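Local atomic coordinates of TssK (Serratia sp. FS14, PDB entry 5Y0E), a protein that probably serves as a baseplate subunit of the bacterial type VI secretion machine, helping to couple the baseplate to the membrane-anchored complex. Residues A264-F269 against L303-G308; I241-G246 against A270-S275; Q211-Q216 against L309-E314; V323-S326 against N330-T333; A401-F406 against G434-F439. All coordinates share one frame; numbering follows the deposited sequence.

Contact 1. Residues A264-F269 against L303-G308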
# COMPACT_ATOMS: atom_id res chain seq x y z
N ALA A 264 5.95 4.56 2.13
CA ALA A 264 5.70 3.71 3.28
C ALA A 264 5.72 2.24 2.90
O ALA A 264 6.19 1.40 3.66
CB ALA A 264 4.38 4.09 3.91
N ASP A 265 5.22 1.90 1.72
CA ASP A 265 5.30 0.51 1.31
C ASP A 265 6.74 0.10 1.04
O ASP A 265 7.16 -0.99 1.44
CB ASP A 265 4.42 0.27 0.08
CG ASP A 265 2.95 0.18 0.40
OD1 ASP A 265 2.55 0.16 1.58
OD2 ASP A 265 2.16 0.10 -0.55
N TRP A 266 7.51 0.94 0.37
CA TRP A 266 8.84 0.56 -0.04
C TRP A 266 9.80 0.52 1.15
O TRP A 266 10.70 -0.32 1.19
CB TRP A 266 9.32 1.52 -1.13
CG TRP A 266 8.64 1.27 -2.43
CD1 TRP A 266 7.62 0.44 -2.64
CD2 TRP A 266 8.96 1.85 -3.69
NE1 TRP A 266 7.27 0.45 -3.95
CE2 TRP A 266 8.09 1.31 -4.62
CE3 TRP A 266 9.92 2.74 -4.13
CZ2 TRP A 266 8.13 1.63 -5.96
CZ3 TRP A 266 9.95 3.08 -5.46
CH2 TRP A 266 9.07 2.53 -6.36
N LEU A 267 9.59 1.38 2.13
CA LEU A 267 10.41 1.34 3.33
C LEU A 267 10.26 0.01 4.05
O LEU A 267 11.25 -0.59 4.48
CB LEU A 267 10.03 2.48 4.24
CG LEU A 267 10.68 2.54 5.60
CD1 LEU A 267 12.19 2.66 5.46
CD2 LEU A 267 10.13 3.71 6.34
N GLN A 268 9.03 -0.47 4.18
CA GLN A 268 8.80 -1.75 4.82
C GLN A 268 9.42 -2.87 4.00
O GLN A 268 10.06 -3.76 4.56
CB GLN A 268 7.31 -1.99 5.00
CG GLN A 268 6.65 -1.14 6.06
CD GLN A 268 5.13 -1.20 5.98
OE1 GLN A 268 4.51 -2.18 6.33
NE2 GLN A 268 4.53 -0.14 5.49
N PHE A 269 9.23 -2.83 2.70
CA PHE A 269 9.94 -3.75 1.83
C PHE A 269 11.43 -3.76 2.16
O PHE A 269 12.02 -4.82 2.37
CB PHE A 269 9.67 -3.34 0.39
CG PHE A 269 10.09 -4.33 -0.64
CD1 PHE A 269 10.50 -5.59 -0.29
CD2 PHE A 269 10.09 -3.99 -1.97
CE1 PHE A 269 10.89 -6.47 -1.22
CE2 PHE A 269 10.48 -4.87 -2.91
CZ PHE A 269 10.89 -6.12 -2.53
N LEU A 303 18.21 2.52 -3.39
CA LEU A 303 19.50 1.88 -3.20
C LEU A 303 19.34 0.60 -2.40
O LEU A 303 19.76 -0.47 -2.84
CB LEU A 303 20.44 2.84 -2.48
CG LEU A 303 21.73 3.30 -3.14
CD1 LEU A 303 22.46 4.13 -2.20
CD2 LEU A 303 22.58 2.17 -3.55
N LEU A 304 18.74 0.70 -1.22
CA LEU A 304 18.53 -0.48 -0.41
C LEU A 304 17.83 -1.59 -1.19
O LEU A 304 18.16 -2.76 -1.04
CB LEU A 304 17.72 -0.11 0.83
CG LEU A 304 18.40 0.88 1.78
CD1 LEU A 304 17.39 1.36 2.76
CD2 LEU A 304 19.57 0.25 2.53
N LEU A 305 16.86 -1.24 -2.02
CA LEU A 305 16.13 -2.29 -2.70
C LEU A 305 16.98 -2.91 -3.79
O LEU A 305 16.95 -4.13 -3.98
CB LEU A 305 14.84 -1.75 -3.27
CG LEU A 305 13.92 -1.23 -2.17
CD1 LEU A 305 12.77 -0.41 -2.75
CD2 LEU A 305 13.41 -2.40 -1.36
N ARG A 306 17.78 -2.10 -4.48
CA ARG A 306 18.67 -2.67 -5.47
C ARG A 306 19.74 -3.55 -4.82
O ARG A 306 20.06 -4.61 -5.34
CB ARG A 306 19.29 -1.57 -6.32
CG ARG A 306 18.23 -0.82 -7.15
CD ARG A 306 18.78 0.32 -7.98
NE ARG A 306 18.43 0.14 -9.38
CZ ARG A 306 17.66 0.95 -10.09
NH1 ARG A 306 17.15 2.04 -9.54
NH2 ARG A 306 17.42 0.68 -11.37
N GLN A 307 20.25 -3.15 -3.67
CA GLN A 307 21.23 -3.99 -3.01
C GLN A 307 20.63 -5.33 -2.64
O GLN A 307 21.28 -6.37 -2.78
CB GLN A 307 21.80 -3.31 -1.78
CG GLN A 307 22.63 -2.12 -2.14
CD GLN A 307 23.09 -1.33 -0.93
OE1 GLN A 307 22.89 -1.74 0.23
NE2 GLN A 307 23.75 -0.20 -1.19
N GLY A 308 19.40 -5.32 -2.14
CA GLY A 308 18.79 -6.55 -1.69
C GLY A 308 18.38 -7.47 -2.81
O GLY A 308 18.27 -8.67 -2.60
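Leu305 lies between Phe269 and Trp266, touching each with a different methyl branch. CD2 sits over one face of the Phe269 ring, 3.7 Å from its CD2 atom and displaced toward that side of the rim. From the ring centroid the Leu305 CD2 methyl is 4.1 Å away, 25° off the normal, so the contact is a true CH-pi interaction and not simple grazing. The phenylalanine can offer its face because its CG is anti to the backbone N (chi1 -168°), swinging the ring out from the helix flank, past Leu305, so the methyl comes down on it. The other branch, Leu305 CD1, meets the base of the tryptophan, 4.3 Å from Trp266 CB, and approaches the indole at a slant.

A branched leucine suits this place since its two methyls can fill two directions at once, while the flat aromatics divide their surfaces among several neighbours. Trp266 also packs on Phe202, Ile203 and Leu206 of helix 197-222, and Phe269 stacks on His244 of helix 229-253. On the flank that meets the second subunit, Gln268 folds back so that its NE2 donates to Ala264 O at 2.9 Å. Helices 259-273 and 294-309, here running in broadly the same direction, are thus joined by buried apolar side chains, the kind of packing that forms the interior of an alpha-helical bundle.

Contact 2. Residues I241-G246 against A270-S275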
# COMPACT_ATOMS: atom_id res chain seq x y z
N ILE A 241 9.26 -11.21 -2.61
CA ILE A 241 9.19 -10.66 -3.95
C ILE A 241 7.77 -10.76 -4.51
O ILE A 241 7.27 -9.83 -5.13
CB ILE A 241 10.23 -11.36 -4.84
CG1 ILE A 241 11.64 -11.04 -4.33
CG2 ILE A 241 10.12 -10.97 -6.27
CD1 ILE A 241 12.73 -11.77 -5.04
N ASN A 242 7.08 -11.86 -4.25
CA ASN A 242 5.77 -12.08 -4.85
C ASN A 242 4.73 -11.12 -4.30
O ASN A 242 3.92 -10.59 -5.05
CB ASN A 242 5.35 -13.52 -4.66
CG ASN A 242 5.99 -14.44 -5.65
OD1 ASN A 242 6.44 -14.00 -6.69
ND2 ASN A 242 6.01 -15.72 -5.36
N ARG A 243 4.76 -10.85 -3.00
CA ARG A 243 3.88 -9.84 -2.43
C ARG A 243 4.01 -8.50 -3.13
O ARG A 243 3.01 -7.82 -3.37
CB ARG A 243 4.16 -9.67 -0.94
CG ARG A 243 3.35 -8.54 -0.33
CD ARG A 243 3.89 -8.03 0.97
NE ARG A 243 4.48 -9.10 1.77
CZ ARG A 243 5.29 -8.91 2.80
NH1 ARG A 243 5.61 -7.69 3.15
NH2 ARG A 243 5.79 -9.94 3.47
N HIS A 244 5.23 -8.10 -3.46
CA HIS A 244 5.47 -6.80 -4.05
C HIS A 244 5.28 -6.77 -5.56
O HIS A 244 5.13 -5.70 -6.13
CB HIS A 244 6.87 -6.33 -3.64
CG HIS A 244 6.96 -6.01 -2.19
ND1 HIS A 244 7.32 -6.94 -1.24
CD2 HIS A 244 6.67 -4.88 -1.50
CE1 HIS A 244 7.27 -6.40 -0.04
NE2 HIS A 244 6.87 -5.15 -0.17
N LEU A 245 5.29 -7.92 -6.23
CA LEU A 245 4.79 -7.98 -7.59
C LEU A 245 3.39 -7.38 -7.68
O LEU A 245 3.08 -6.60 -8.60
CB LEU A 245 4.76 -9.42 -8.06
CG LEU A 245 5.98 -9.95 -8.80
CD1 LEU A 245 5.68 -11.34 -9.31
CD2 LEU A 245 6.34 -9.03 -9.93
N GLY A 246 2.55 -7.69 -6.72
CA GLY A 246 1.20 -7.19 -6.74
C GLY A 246 1.15 -5.76 -6.30
O GLY A 246 0.44 -4.96 -6.88
N ALA A 270 12.04 -2.59 2.27
CA ALA A 270 13.47 -2.54 2.52
C ALA A 270 13.82 -3.13 3.88
O ALA A 270 14.70 -3.98 3.99
CB ALA A 270 13.98 -1.11 2.40
N THR A 271 13.12 -2.70 4.92
CA THR A 271 13.52 -3.17 6.23
C THR A 271 13.28 -4.66 6.41
O THR A 271 14.01 -5.30 7.16
CB THR A 271 12.83 -2.37 7.32
OG1 THR A 271 11.43 -2.65 7.34
CG2 THR A 271 13.09 -0.91 7.13
N GLU A 272 12.30 -5.24 5.73
CA GLU A 272 12.19 -6.69 5.78
C GLU A 272 13.27 -7.36 4.93
O GLU A 272 13.70 -8.47 5.24
CB GLU A 272 10.79 -7.15 5.35
CG GLU A 272 10.48 -8.61 5.62
CD GLU A 272 9.04 -9.03 5.26
OE1 GLU A 272 8.83 -10.20 4.95
OE2 GLU A 272 8.11 -8.19 5.29
N LEU A 273 13.70 -6.71 3.87
CA LEU A 273 14.75 -7.27 3.03
C LEU A 273 16.09 -7.36 3.76
O LEU A 273 16.84 -8.31 3.55
CB LEU A 273 14.84 -6.43 1.76
CG LEU A 273 15.53 -6.92 0.51
CD1 LEU A 273 15.07 -8.27 0.21
CD2 LEU A 273 15.22 -5.98 -0.63
N ALA A 274 16.37 -6.43 4.66
CA ALA A 274 17.53 -6.49 5.53
C ALA A 274 17.65 -7.82 6.25
O ALA A 274 18.75 -8.23 6.60
CB ALA A 274 17.49 -5.37 6.56
N SER A 275 16.54 -8.52 6.45
CA SER A 275 16.61 -9.86 7.02
C SER A 275 17.56 -10.74 6.23
O SER A 275 18.24 -11.59 6.81
CB SER A 275 15.23 -10.47 7.05
OG SER A 275 14.38 -9.73 7.91
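Arg243 and Glu272 both leave their helices with CG anti to the backbone N, chi1 being 174° for the arginine, and so reach toward each other from opposite directions. Glu272 stays extended beyond CG, whereas the arginine bends near its end (chi3 -35°), swinging the guanidinium until its edge faces the carboxylate. Glu272 OE2 lies in the guanidinium plane, 3.3 Å from Arg243 NH1 and 3.4 Å from Arg243 NH2. The second oxygen, Glu272 OE1, is 3.4 Å from that same NH2. The two planes are turned 44° apart, so the groups do not form a coplanar bidentate pair; the hydrogen bonds of this salt bridge are all weak.

Stronger partners lie on other chains. Arg243 NE makes a salt bridge with Glu272 of the third subunit, while Glu272 OE2 receives the corresponding NE of Arg243 from the second subunit. Each OE2 is therefore held both from within its chain and from the next. Arginine fits because its three nitrogens can serve two carboxylates together, and glutamate because its length spans the gap between the helices. Such mutual pairing of buried charges probably keeps both groups ionised. Asn242 and Thr271 add to the seam: Asn242 O of one chain accepts a hydrogen bond from Thr271 OG1 of its neighbour. Repeated in each subunit, this interchain salt-bridge network lies buried where the helical bundles of the three chains meet.

Contact 3. Residues Q211-Q216 against L309-E314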
# COMPACT_ATOMS: atom_id res chain seq x y z
N GLN A 211 10.04 -8.48 -11.56
CA GLN A 211 9.69 -9.51 -12.52
C GLN A 211 10.88 -10.39 -12.84
O GLN A 211 10.74 -11.60 -13.01
CB GLN A 211 9.10 -8.89 -13.78
CG GLN A 211 7.72 -8.30 -13.56
CD GLN A 211 7.38 -7.24 -14.57
OE1 GLN A 211 8.25 -6.71 -15.23
NE2 GLN A 211 6.10 -6.92 -14.68
N GLN A 212 12.07 -9.80 -12.89
CA GLN A 212 13.25 -10.58 -13.21
C GLN A 212 13.56 -11.57 -12.09
O GLN A 212 13.72 -12.77 -12.33
CB GLN A 212 14.42 -9.65 -13.49
CG GLN A 212 14.28 -8.92 -14.81
CD GLN A 212 14.99 -7.58 -14.87
OE1 GLN A 212 15.65 -7.17 -13.93
NE2 GLN A 212 14.86 -6.89 -15.98
N ARG A 213 13.59 -11.10 -10.85
CA ARG A 213 14.00 -12.00 -9.78
C ARG A 213 12.95 -13.06 -9.53
O ARG A 213 13.27 -14.20 -9.19
CB ARG A 213 14.30 -11.22 -8.51
CG ARG A 213 15.49 -10.29 -8.64
CD ARG A 213 16.64 -10.95 -9.30
NE ARG A 213 17.05 -12.17 -8.63
CZ ARG A 213 17.52 -13.24 -9.26
NH1 ARG A 213 17.63 -13.23 -10.58
NH2 ARG A 213 17.84 -14.32 -8.57
N SER A 214 11.69 -12.69 -9.70
CA SER A 214 10.59 -13.64 -9.57
C SER A 214 10.70 -14.77 -10.57
O SER A 214 10.52 -15.94 -10.24
CB SER A 214 9.29 -12.89 -9.76
OG SER A 214 8.27 -13.56 -9.11
N GLN A 215 10.94 -14.42 -11.83
CA GLN A 215 11.06 -15.43 -12.86
C GLN A 215 12.19 -16.39 -12.55
O GLN A 215 12.04 -17.61 -12.64
CB GLN A 215 11.28 -14.74 -14.20
CG GLN A 215 11.34 -15.62 -15.43
CD GLN A 215 12.26 -15.04 -16.52
OE1 GLN A 215 13.03 -14.11 -16.26
NE2 GLN A 215 12.19 -15.61 -17.72
N GLN A 216 13.34 -15.85 -12.24
CA GLN A 216 14.48 -16.66 -11.99
C GLN A 216 14.36 -17.49 -10.74
O GLN A 216 14.61 -18.65 -10.76
CB GLN A 216 15.72 -15.79 -11.98
CG GLN A 216 17.00 -16.52 -12.28
CD GLN A 216 17.44 -17.36 -11.13
OE1 GLN A 216 17.42 -16.92 -10.00
NE2 GLN A 216 17.81 -18.58 -11.40
N LEU A 309 18.18 -6.93 -4.01
CA LEU A 309 17.66 -7.71 -5.12
C LEU A 309 18.66 -7.96 -6.23
O LEU A 309 18.43 -8.83 -7.05
CB LEU A 309 16.43 -7.00 -5.70
CG LEU A 309 15.29 -6.82 -4.69
CD1 LEU A 309 14.21 -5.84 -5.13
CD2 LEU A 309 14.70 -8.17 -4.38
N SER A 310 19.76 -7.23 -6.28
CA SER A 310 20.69 -7.40 -7.38
C SER A 310 21.45 -8.71 -7.29
O SER A 310 21.79 -9.18 -6.21
CB SER A 310 21.68 -6.26 -7.43
OG SER A 310 22.31 -6.26 -8.67
N VAL A 311 21.73 -9.30 -8.45
CA VAL A 311 22.49 -10.53 -8.58
C VAL A 311 23.71 -10.33 -9.47
O VAL A 311 24.25 -11.27 -10.01
CB VAL A 311 21.61 -11.68 -9.10
CG1 VAL A 311 20.52 -11.98 -8.11
CG2 VAL A 311 21.01 -11.35 -10.45
N VAL A 312 24.14 -9.08 -9.65
CA VAL A 312 25.34 -8.75 -10.39
C VAL A 312 26.13 -7.75 -9.57
O VAL A 312 25.65 -7.17 -8.61
CB VAL A 312 25.05 -8.18 -11.78
CG1 VAL A 312 24.28 -9.17 -12.58
CG2 VAL A 312 24.31 -6.87 -11.68
N LEU A 313 27.38 -7.57 -9.96
CA LEU A 313 28.28 -6.70 -9.23
C LEU A 313 28.11 -5.24 -9.59
O LEU A 313 28.40 -4.84 -10.72
CB LEU A 313 29.72 -7.07 -9.54
CG LEU A 313 30.79 -6.55 -8.60
CD1 LEU A 313 30.61 -7.19 -7.25
CD2 LEU A 313 32.14 -6.89 -9.17
N GLU A 314 27.63 -4.45 -8.64
CA GLU A 314 27.43 -3.02 -8.83
C GLU A 314 26.63 -2.88 -10.11
O GLU A 314 25.55 -3.45 -10.22
CB GLU A 314 28.73 -2.24 -8.94
CG GLU A 314 29.75 -2.63 -7.91
CD GLU A 314 29.97 -1.55 -6.89
OE1 GLU A 314 29.16 -0.59 -6.89
OE2 GLU A 314 30.93 -1.65 -6.10
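Apolar packing against a charged plane brings Val311 and Arg213 together. Val311 CG1 sits over the centre of the guanidinium, 3.4 Å above its plane, and CG2 rests farther toward the NH1 corner, 3.9 Å from Arg213 NH1. The arginine presents this face because its chain is folded at two successive bonds (chi2 -45°, chi3 -56°), curling back along its own helix. A short branched valine suits the spot, its methyls lying against a flat surface that needs no hydrogen bond from that direction.

Polar backbone meets aliphatic chain at Leu309. Its O lies 3.6 Å from both CG and CD of Arg213. Leu309 ends helix 294-309, and Ser310 is the first residue to leave helical geometry, so the contact sets the exit of one helix of the bundle against the side of helix 197-222. The positive group near this C-terminal end would probably be favoured by the helix dipole. The Leu309 side chain itself packs into the bundle, on Leu209 and Leu210.

Within helix 197-222, a hydrogen bond runs from Arg213 NH2 to Gln216 OE1 at 3.0 Å, with an N-H...O angle of 138°. One turn apart, the glutamine steadies the guanidinium from a position somewhat out of its plane.

Contact 4. Residues V323-S326 against N330-T333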
# COMPACT_ATOMS: atom_id res chain seq x y z
N VAL A 323 9.50 -7.66 -22.89
CA VAL A 323 8.06 -7.47 -22.79
C VAL A 323 7.41 -8.01 -24.06
O VAL A 323 7.72 -7.56 -25.16
CB VAL A 323 7.71 -5.99 -22.58
CG1 VAL A 323 6.23 -5.83 -22.42
CG2 VAL A 323 8.44 -5.46 -21.35
N GLU A 324 6.55 -9.00 -23.89
CA GLU A 324 5.88 -9.61 -25.03
C GLU A 324 4.79 -8.68 -25.54
O GLU A 324 3.98 -8.18 -24.76
CB GLU A 324 5.28 -10.95 -24.63
CG GLU A 324 4.77 -11.77 -25.79
CD GLU A 324 4.40 -13.19 -25.39
OE1 GLU A 324 4.03 -13.99 -26.27
OE2 GLU A 324 4.48 -13.50 -24.19
N ARG A 325 4.77 -8.43 -26.85
CA ARG A 325 3.76 -7.55 -27.42
C ARG A 325 3.09 -8.13 -28.65
O ARG A 325 2.28 -7.44 -29.28
CB ARG A 325 4.36 -6.18 -27.75
CG ARG A 325 3.50 -5.05 -27.24
CD ARG A 325 4.30 -3.79 -26.98
NE ARG A 325 4.91 -3.24 -28.19
CZ ARG A 325 5.86 -2.31 -28.18
NH1 ARG A 325 6.30 -1.82 -27.03
NH2 ARG A 325 6.36 -1.86 -29.33
N SER A 326 3.40 -9.37 -29.02
CA SER A 326 2.69 -10.05 -30.09
C SER A 326 2.87 -11.53 -29.85
O SER A 326 3.11 -11.96 -28.72
CB SER A 326 3.24 -9.67 -31.47
OG SER A 326 3.50 -8.28 -31.54
N ASN A 330 8.96 -9.73 -29.01
CA ASN A 330 9.23 -9.11 -27.72
C ASN A 330 9.93 -7.78 -27.94
O ASN A 330 10.53 -7.53 -28.98
CB ASN A 330 10.11 -9.99 -26.82
CG ASN A 330 9.40 -11.22 -26.34
OD1 ASN A 330 8.78 -11.23 -25.28
ND2 ASN A 330 9.49 -12.29 -27.12
N VAL A 331 9.85 -6.93 -26.93
CA VAL A 331 10.44 -5.61 -27.00
C VAL A 331 11.21 -5.37 -25.72
O VAL A 331 10.65 -5.49 -24.62
CB VAL A 331 9.39 -4.51 -27.22
CG1 VAL A 331 9.97 -3.17 -26.90
CG2 VAL A 331 8.94 -4.54 -28.64
N ALA A 332 12.48 -5.05 -25.85
CA ALA A 332 13.35 -4.75 -24.72
C ALA A 332 13.66 -3.27 -24.79
O ALA A 332 14.56 -2.85 -25.52
CB ALA A 332 14.62 -5.59 -24.77
N THR A 333 13.01 -2.46 -24.00
CA THR A 333 13.34 -1.06 -24.04
C THR A 333 14.65 -0.91 -23.33
O THR A 333 14.89 -1.53 -22.34
CB THR A 333 12.30 -0.23 -23.32
OG1 THR A 333 12.55 -0.24 -21.92
CG2 THR A 333 10.93 -0.79 -23.57
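Val323 O is approached by two hydrogens of the partner strand: Val331 N donates to it at 2.8 Å, with an N-H...O angle of 150°, and Asn330 CA makes a weaker C-H...O contact at 3.4 Å. In return Val323 N donates to Val331 O at 3.0 Å, a straighter bond (162°). The two valines thus form a hydrogen-bonded antiparallel pair, and their side chains stand on the same face of the sheet.

Next along, Glu324 and Asn330 make a non-hydrogen-bonded pair whose side chains lie on the other face. Asn330 turns its amide oxygen across the backbone of Glu324: OD1 is 3.3 Å from Glu324 CA and 3.6 Å from its CB. The glutamate extends past it, so carbon and not carboxylate makes the contact.

Arg325, already beyond the strand, curves back to the valine face. A bend at chi3 (63°) lays its guanidinium flat on Val331, whose CG2 is 3.7 Å above the centre of the plane. Beta-branched valine suits an extended strand and gives the arginine an apolar platform, while the N-H groups point within the guanidinium plane, away from the methyl. Strands 317-324 and 329-333 make this beta hairpin, and Asn330 and Ala332 make backbone hydrogen bonds on their other side with Leu426 and Phe424 of strand 423-428.

Two reciprocal backbone bonds therefore set the pairing, and the side chains, those of Val323, Glu324 and Arg325 exposed, add van der Waals contact without a salt bridge, implying a hairpin end secured mainly by its main chain.

Contact 5. Residues A401-F406 against G434-F439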
# COMPACT_ATOMS: atom_id res chain seq x y z
N ALA A 401 23.35 -23.20 -15.97
CA ALA A 401 23.78 -24.42 -16.63
C ALA A 401 22.63 -24.99 -17.43
O ALA A 401 21.53 -25.16 -16.91
CB ALA A 401 24.24 -25.45 -15.61
N GLY A 402 22.89 -25.29 -18.69
CA GLY A 402 21.86 -25.71 -19.61
C GLY A 402 21.35 -24.62 -20.52
O GLY A 402 20.57 -24.92 -21.43
N TYR A 403 21.72 -23.37 -20.30
CA TYR A 403 21.38 -22.31 -21.23
C TYR A 403 22.52 -22.09 -22.22
O TYR A 403 23.68 -22.39 -21.95
CB TYR A 403 21.10 -21.00 -20.50
CG TYR A 403 19.76 -20.89 -19.83
CD1 TYR A 403 19.35 -21.84 -18.91
CD2 TYR A 403 18.94 -19.82 -20.08
CE1 TYR A 403 18.14 -21.72 -18.26
CE2 TYR A 403 17.74 -19.69 -19.45
CZ TYR A 403 17.33 -20.64 -18.54
OH TYR A 403 16.12 -20.49 -17.92
N THR A 404 22.16 -21.55 -23.36
CA THR A 404 23.10 -21.13 -24.37
C THR A 404 23.08 -19.62 -24.41
O THR A 404 22.03 -19.01 -24.25
CB THR A 404 22.75 -21.71 -25.72
OG1 THR A 404 22.77 -23.13 -25.62
CG2 THR A 404 23.76 -21.32 -26.75
N TYR A 405 24.25 -19.04 -24.61
CA TYR A 405 24.44 -17.61 -24.53
C TYR A 405 24.90 -17.12 -25.88
O TYR A 405 25.92 -17.57 -26.40
CB TYR A 405 25.45 -17.27 -23.45
CG TYR A 405 24.89 -17.58 -22.11
CD1 TYR A 405 24.85 -18.88 -21.64
CD2 TYR A 405 24.37 -16.58 -21.32
CE1 TYR A 405 24.32 -19.17 -20.43
CE2 TYR A 405 23.84 -16.85 -20.11
CZ TYR A 405 23.80 -18.14 -19.66
OH TYR A 405 23.26 -18.38 -18.43
N PHE A 406 24.12 -16.23 -26.46
CA PHE A 406 24.42 -15.66 -27.76
C PHE A 406 24.76 -14.20 -27.56
O PHE A 406 23.97 -13.44 -27.00
CB PHE A 406 23.22 -15.80 -28.69
CG PHE A 406 22.84 -17.21 -28.94
CD1 PHE A 406 23.45 -17.93 -29.95
CD2 PHE A 406 21.88 -17.82 -28.18
CE1 PHE A 406 23.11 -19.22 -30.19
CE2 PHE A 406 21.53 -19.13 -28.42
CZ PHE A 406 22.14 -19.83 -29.43
N GLY A 434 8.96 -24.70 -24.66
CA GLY A 434 9.65 -24.49 -23.41
C GLY A 434 10.55 -23.29 -23.36
O GLY A 434 11.24 -23.10 -22.36
N LEU A 435 10.55 -22.47 -24.40
CA LEU A 435 11.48 -21.36 -24.50
C LEU A 435 11.52 -20.54 -23.22
O LEU A 435 10.48 -20.23 -22.65
CB LEU A 435 11.11 -20.48 -25.67
CG LEU A 435 12.11 -19.35 -25.87
CD1 LEU A 435 13.39 -19.96 -26.36
CD2 LEU A 435 11.58 -18.37 -26.87
N ASP A 436 12.72 -20.24 -22.76
CA ASP A 436 12.93 -19.26 -21.71
C ASP A 436 14.11 -18.41 -22.13
O ASP A 436 15.11 -18.94 -22.62
CB ASP A 436 13.19 -19.91 -20.35
CG ASP A 436 13.45 -18.89 -19.26
OD1 ASP A 436 12.57 -18.04 -19.02
OD2 ASP A 436 14.53 -18.91 -18.64
N MET A 437 14.00 -17.10 -21.97
CA MET A 437 15.06 -16.22 -22.41
C MET A 437 15.34 -15.17 -21.36
O MET A 437 14.49 -14.84 -20.53
CB MET A 437 14.74 -15.54 -23.73
CG MET A 437 14.76 -16.50 -24.88
SD MET A 437 14.48 -15.72 -26.47
CE MET A 437 13.24 -14.54 -26.03
N GLU A 438 16.57 -14.69 -21.38
CA GLU A 438 16.99 -13.55 -20.60
C GLU A 438 17.79 -12.66 -21.53
O GLU A 438 18.51 -13.15 -22.40
CB GLU A 438 17.82 -13.95 -19.39
CG GLU A 438 17.10 -14.85 -18.43
CD GLU A 438 17.88 -15.15 -17.18
OE1 GLU A 438 19.04 -14.72 -17.08
OE2 GLU A 438 17.35 -15.82 -16.29
N PHE A 439 17.63 -11.36 -21.36
CA PHE A 439 18.30 -10.38 -22.20
C PHE A 439 19.12 -9.49 -21.28
O PHE A 439 18.57 -8.84 -20.39
CB PHE A 439 17.29 -9.57 -23.00
CG PHE A 439 17.90 -8.79 -24.09
CD1 PHE A 439 18.28 -9.41 -25.25
CD2 PHE A 439 18.09 -7.44 -23.97
CE1 PHE A 439 18.85 -8.69 -26.26
CE2 PHE A 439 18.66 -6.72 -24.99
CZ PHE A 439 19.03 -7.35 -26.14
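Tyr403 points its hydroxyl at the carboxylate of Asp436, and the conformations of both side chains bring this about. The tyrosine CG is anti to its carbonyl carbon (chi1 -77°), which sends the ring out toward strand 436-443. Asp436 adopts the other arrangement, CG opposite the backbone N (chi1 178°), reaching back to meet it. Tyr403 OH donates a hydrogen bond to Asp436 OD2; the modelled 2.4 Å between these two oxygens is very short, and its exact value is doubtful.

OD2 lies in the plane of the ring, at its edge, 3.3 Å from Tyr403 CZ and 3.4 Å from CE2. The oxygen thus meets the hydroxyl end of the ring; the carboxylate plane is turned 90° to it. Tyrosine suits the site because its rigid ring carries a donor most of the way across the 9.0 Å between Tyr403 CA and Asp436 CA, and a short aspartate completes the span. Just before Tyr403, Gly402 takes backbone angles at which a side chain would collide with the preceding carbonyl oxygen.

His400 meets the tyrosine ring edge-to-face, and Arg395 of the third subunit packs on Asp436. Between the two strands runs strand 343-350, joined by backbone hydrogen bonds to Thr404 (through Val349) and Asp436 (through Arg350); the tyrosine reaches over this middle strand of the antiparallel sheet, with helix 355-365 packing against Thr404 and Met437.

Contacts 1 and 2 share helix 259-273, with centres about 7 Å apart, and their segments alternate along the chain. Contact 3, about 13 to 14 Å from either, brackets both in sequence by tying helix 197-222 to the end of helix 294-309. Contacts 4 and 5 follow, with centres about 17 Å apart in one antiparallel sheet where strands 317-324 and 436-443 are neighbours. The loop after helix 294-309 leads into that sheet, and contact 3 touches contact 5 through Gln215. Helical bundle and C-terminal sheet region therefore meet around contact 3, while contacts 2 and 5 both touch the third subunit, extending trimer contacts through both parts.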